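PDB 1P9H: invasin from Yersinia enterocolitica, which binds collagen through the head domain of a trimeric outer membrane adhesin and promotes attachment to and invasion of host cells. Local coordinates for the interface of chains A and B. Numbering follows the deposited sequence. Chains: chain A/B, Invasin.

Contact 1: the interface of chains A and B. Residues chain A 178-180; chain B 183-185.
With CG anti to the carbonyl carbon (chi1 -66°), the side chain of A:Asn178 runs out beside its own backbone N and meets B:His183, whose CG likewise lies beside its own backbone N. The two side chains cross at about a right angle, with the amide and imidazole planes 37° apart. The amide oxygen OD1 of A:Asn178 lies 3.4 Å from CA of B:His183, and this is a van der Waals approach without a hydrogen bond between the side chains. The backbones carry the polar part, as a short parallel bridge pairing A:Arg179 with B:Leu184. A:Arg179 N donates to B:His183 O at 3.1 Å, and A:Arg179 O accepts from B:Ala185 N at 2.8 Å. The second bond is fairly straight at hydrogen, yet the donor sits 64° out of the carbonyl plane, so it does not use a lone-pair direction. Both backbone polar groups of A:Arg179 are therefore engaged by chain B. The methyl of B:Ala185 packs against chain A, its CB standing 3.9 Å from CB of A:Asn178. The bridge probably helps join neighbouring subunits where the head passes into the stalk. The methylene CG of A:Gln180 comes within 3.8 Å of B:Ala185 CB.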
# COMPACT_ATOMS: atom_id res chain seq x y z
N ASN A 178 18.41 -11.11 12.96
CA ASN A 178 19.21 -10.17 12.18
C ASN A 178 19.14 -10.75 10.78
O ASN A 178 19.26 -11.96 10.59
CB ASN A 178 20.66 -10.13 12.65
CG ASN A 178 20.81 -9.57 14.04
OD1 ASN A 178 20.16 -8.58 14.39
ND2 ASN A 178 21.66 -10.19 14.85
N ARG A 179 18.95 -9.88 9.79
CA ARG A 179 18.86 -10.33 8.41
C ARG A 179 20.06 -9.90 7.59
O ARG A 179 20.64 -8.83 7.82
CB ARG A 179 17.59 -9.77 7.75
CG ARG A 179 16.28 -10.26 8.34
CD ARG A 179 15.13 -9.78 7.45
NE ARG A 179 13.82 -10.33 7.82
CZ ARG A 179 13.04 -9.85 8.77
NH1 ARG A 179 13.41 -8.79 9.49
NH2 ARG A 179 11.85 -10.41 8.99
N GLN A 180 20.44 -10.73 6.63
CA GLN A 180 21.55 -10.38 5.75
C GLN A 180 20.96 -9.52 4.64
O GLN A 180 19.80 -9.68 4.27
CB GLN A 180 22.17 -11.62 5.12
CG GLN A 180 22.96 -12.50 6.06
CD GLN A 180 23.56 -13.70 5.34
OE1 GLN A 180 22.83 -14.57 4.86
NE2 GLN A 180 24.88 -13.74 5.26
N HIS B 183 20.35 -4.18 12.71
CA HIS B 183 19.95 -5.58 12.75
C HIS B 183 20.37 -6.31 11.48
O HIS B 183 19.62 -7.13 10.93
CB HIS B 183 18.43 -5.68 12.95
CG HIS B 183 17.96 -5.03 14.22
ND1 HIS B 183 17.90 -5.69 15.42
CD2 HIS B 183 17.55 -3.76 14.46
CE1 HIS B 183 17.47 -4.86 16.36
NE2 HIS B 183 17.25 -3.69 15.80
N LEU B 184 21.58 -6.00 11.03
CA LEU B 184 22.17 -6.60 9.84
C LEU B 184 23.07 -7.77 10.22
O LEU B 184 24.02 -7.61 10.99
CB LEU B 184 23.00 -5.56 9.09
CG LEU B 184 23.80 -6.05 7.89
CD1 LEU B 184 22.86 -6.41 6.75
CD2 LEU B 184 24.78 -4.97 7.44
N ALA B 185 22.76 -8.95 9.69
CA ALA B 185 23.57 -10.14 9.95
C ALA B 185 24.78 -10.05 9.03
O ALA B 185 24.68 -9.53 7.91
CB ALA B 185 22.77 -11.40 9.65

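Contact 2: the interface of chains A and B. Residues chain A 154, 156, 168-170; chain B 159, 177, 179.
Strands 156-158 and 169-171 of chain A, with the loop residues A:Tyr154 and A:Asn168 that precede them, meet loop residues B:Gly159, B:Leu177 and B:Arg179. B:Arg179 reaches across with its chain extended from CG to NE (chi3 173°). Its guanidinium takes the backbone carbonyl of A:Tyr154 side-on: NE of B:Arg179 donates to A:Tyr154 O at 2.7 Å, nearly along the C=O axis, and NH2 of B:Arg179 reaches that same oxygen at 3.0 Å. The oxygen lies 6° out of the guanidinium plane and takes both N-H groups, straighter from NE (155° at hydrogen) than from NH2, which should limit rotation of the group. Within chain B the flat group is sandwiched: CD2 of B:Leu177 stands 3.7 Å above its plane, over the centre, while CA of B:Gly159 lies towards the rim of the opposite face. The other branch of B:Leu177, CD1, packs 3.9 Å from CG of A:Asn168. The CD of B:Arg179 lies 3.6 Å from CD1 of A:Ile156, and CG2 of A:Val170 also touches it; both side chains cross the arginine at about a right angle. By tying B:Arg179 to a loop carbonyl and to strand side chains of the neighbour, the site probably helps hold the trimeric head together.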
# COMPACT_ATOMS: atom_id res chain seq x y z
N TYR A 154 11.71 9.76 12.43
CA TYR A 154 12.08 9.56 11.04
C TYR A 154 12.72 8.22 10.71
O TYR A 154 13.50 8.12 9.77
CB TYR A 154 13.00 10.69 10.59
CG TYR A 154 12.41 12.06 10.82
CD1 TYR A 154 12.69 12.77 12.00
CD2 TYR A 154 11.55 12.64 9.90
CE1 TYR A 154 12.13 14.02 12.24
CE2 TYR A 154 10.98 13.89 10.13
CZ TYR A 154 11.27 14.57 11.30
OH TYR A 154 10.70 15.80 11.52
N ILE A 156 12.64 3.81 10.00
CA ILE A 156 11.95 2.83 9.17
C ILE A 156 12.21 1.42 9.67
O ILE A 156 13.33 1.09 10.07
CB ILE A 156 12.45 2.90 7.70
CG1 ILE A 156 12.21 4.29 7.12
CG2 ILE A 156 11.76 1.83 6.85
CD1 ILE A 156 13.34 5.26 7.41
N ASN A 168 16.37 8.09 13.50
CA ASN A 168 17.15 8.26 12.28
C ASN A 168 17.77 6.96 11.80
O ASN A 168 18.93 6.93 11.40
CB ASN A 168 18.26 9.28 12.52
CG ASN A 168 17.73 10.66 12.86
OD1 ASN A 168 18.43 11.46 13.49
ND2 ASN A 168 16.51 10.94 12.45
N SER A 169 16.99 5.88 11.81
CA SER A 169 17.53 4.60 11.39
C SER A 169 16.58 3.75 10.56
O SER A 169 15.39 4.06 10.44
CB SER A 169 17.95 3.78 12.62
OG SER A 169 16.80 3.34 13.34
N VAL A 170 17.13 2.69 9.99
CA VAL A 170 16.39 1.73 9.20
C VAL A 170 16.72 0.37 9.82
O VAL A 170 17.88 -0.03 9.86
CB VAL A 170 16.84 1.70 7.73
CG1 VAL A 170 16.09 0.60 6.97
CG2 VAL A 170 16.59 3.05 7.07
N GLY B 159 11.93 5.87 3.29
CA GLY B 159 11.96 6.75 4.44
C GLY B 159 11.47 8.16 4.19
O GLY B 159 11.42 8.62 3.05
N LEU B 177 20.16 14.23 5.83
CA LEU B 177 19.97 13.09 6.73
C LEU B 177 20.47 11.76 6.20
O LEU B 177 20.06 11.30 5.14
CB LEU B 177 18.48 12.94 7.09
CG LEU B 177 18.16 11.75 8.00
CD1 LEU B 177 18.82 11.94 9.36
CD2 LEU B 177 16.65 11.61 8.17
N ARG B 179 20.90 7.79 7.42
CA ARG B 179 20.36 6.89 8.42
C ARG B 179 21.24 5.67 8.63
O ARG B 179 21.88 5.19 7.70
CB ARG B 179 18.96 6.42 8.02
CG ARG B 179 17.90 7.50 7.95
CD ARG B 179 16.53 6.84 7.74
NE ARG B 179 15.41 7.77 7.83
CZ ARG B 179 14.98 8.54 6.83
NH1 ARG B 179 15.58 8.52 5.65
NH2 ARG B 179 13.92 9.32 7.01

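Contact 3: the interface of chains A and B. Residues chain A 169-172; chain B 180-182.
This contact is a parallel beta pairing between subunits near the stalk end of the left-handed beta-roll head, where strand 169-171 of chain A runs alongside strand 180-182 of chain B. Bridges link A:Ser169 with B:Gln180, A:Val170 with B:Leu181 and A:Ser171 with B:Thr182. A:Val170 bonds through both backbone groups: its N donates to B:Gln180 O at 2.8 Å, and its O accepts from B:Thr182 N at 2.8 Å. A:Ile172 N then continues the register to B:Thr182 O at 3.1 Å, with 173° at hydrogen. On one side of the strands a water joins the hydroxyls, lying 2.9 Å from A:Ser169 OG and 2.8 Å from B:Thr182 OG1. Each hydroxyl sits between its backbone N and carbonyl carbon (chi1 71° for the serine, 70° for the threonine), and this turns both oxygens towards the water. The apolar contact is made by B:Leu181, whose CD1 lies 3.7 Å from CG1 of A:Val170 and 3.9 Å from CG2 of A:Ile172, so one methyl branch serves two neighbouring residues of chain A. These backbone bonds pair a strand of one subunit with a strand of the next and probably help set the register of the subunits in the trimeric head.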
# COMPACT_ATOMS: atom_id res chain seq x y z
N SER A 169 16.99 5.88 11.81
CA SER A 169 17.53 4.60 11.39
C SER A 169 16.58 3.75 10.56
O SER A 169 15.39 4.06 10.44
CB SER A 169 17.95 3.78 12.62
OG SER A 169 16.80 3.34 13.34
N VAL A 170 17.13 2.69 9.99
CA VAL A 170 16.39 1.73 9.20
C VAL A 170 16.72 0.37 9.82
O VAL A 170 17.88 -0.03 9.86
CB VAL A 170 16.84 1.70 7.73
CG1 VAL A 170 16.09 0.60 6.97
CG2 VAL A 170 16.59 3.05 7.07
N SER A 171 15.70 -0.32 10.31
CA SER A 171 15.92 -1.63 10.91
C SER A 171 15.39 -2.73 10.01
O SER A 171 14.26 -2.64 9.51
CB SER A 171 15.23 -1.75 12.26
OG SER A 171 15.28 -3.09 12.71
N ILE A 172 16.19 -3.77 9.80
CA ILE A 172 15.75 -4.89 8.99
C ILE A 172 15.66 -6.15 9.85
O ILE A 172 15.74 -7.27 9.34
CB ILE A 172 16.69 -5.15 7.77
CG1 ILE A 172 18.13 -5.38 8.23
CG2 ILE A 172 16.61 -3.97 6.81
CD1 ILE A 172 19.07 -5.77 7.09
N GLN B 180 21.28 5.18 9.86
CA GLN B 180 22.05 3.98 10.15
C GLN B 180 21.16 2.80 9.81
O GLN B 180 19.93 2.89 9.92
CB GLN B 180 22.41 3.90 11.64
CG GLN B 180 23.45 4.89 12.11
CD GLN B 180 23.76 4.72 13.58
OE1 GLN B 180 22.90 4.94 14.43
NE2 GLN B 180 24.99 4.31 13.88
N LEU B 181 21.77 1.70 9.38
CA LEU B 181 21.03 0.49 9.05
C LEU B 181 21.33 -0.51 10.16
O LEU B 181 22.49 -0.84 10.40
CB LEU B 181 21.49 -0.07 7.70
CG LEU B 181 20.85 -1.39 7.26
CD1 LEU B 181 19.34 -1.22 7.16
CD2 LEU B 181 21.43 -1.81 5.92
N THR B 182 20.29 -0.98 10.84
CA THR B 182 20.46 -1.90 11.96
C THR B 182 19.91 -3.31 11.81
O THR B 182 19.09 -3.58 10.93
CB THR B 182 19.84 -1.29 13.22
OG1 THR B 182 18.41 -1.29 13.08
CG2 THR B 182 20.31 0.15 13.40
O HOH W 1 16.97 0.68 14.36

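Contacts 2 and 3 adjoin, the centres of their C-alpha atoms about 7 Å apart, and share A:Ser169 and A:Val170. Contact 1 lies about 10 Å from contact 3 and about 16 Å from contact 2. On chain B most residues fall in the stretch 177-185, from contact 2 through contact 3 to contact 1, with B:Gly159 of contact 2 as an outlier. Because the subunits are identical, in a closed trimer residue 179 would face one neighbour with its backbone (contact 1) and the other with its side chain (contact 2), so the segment probably links each subunit to both, close to where the head meets the stalk.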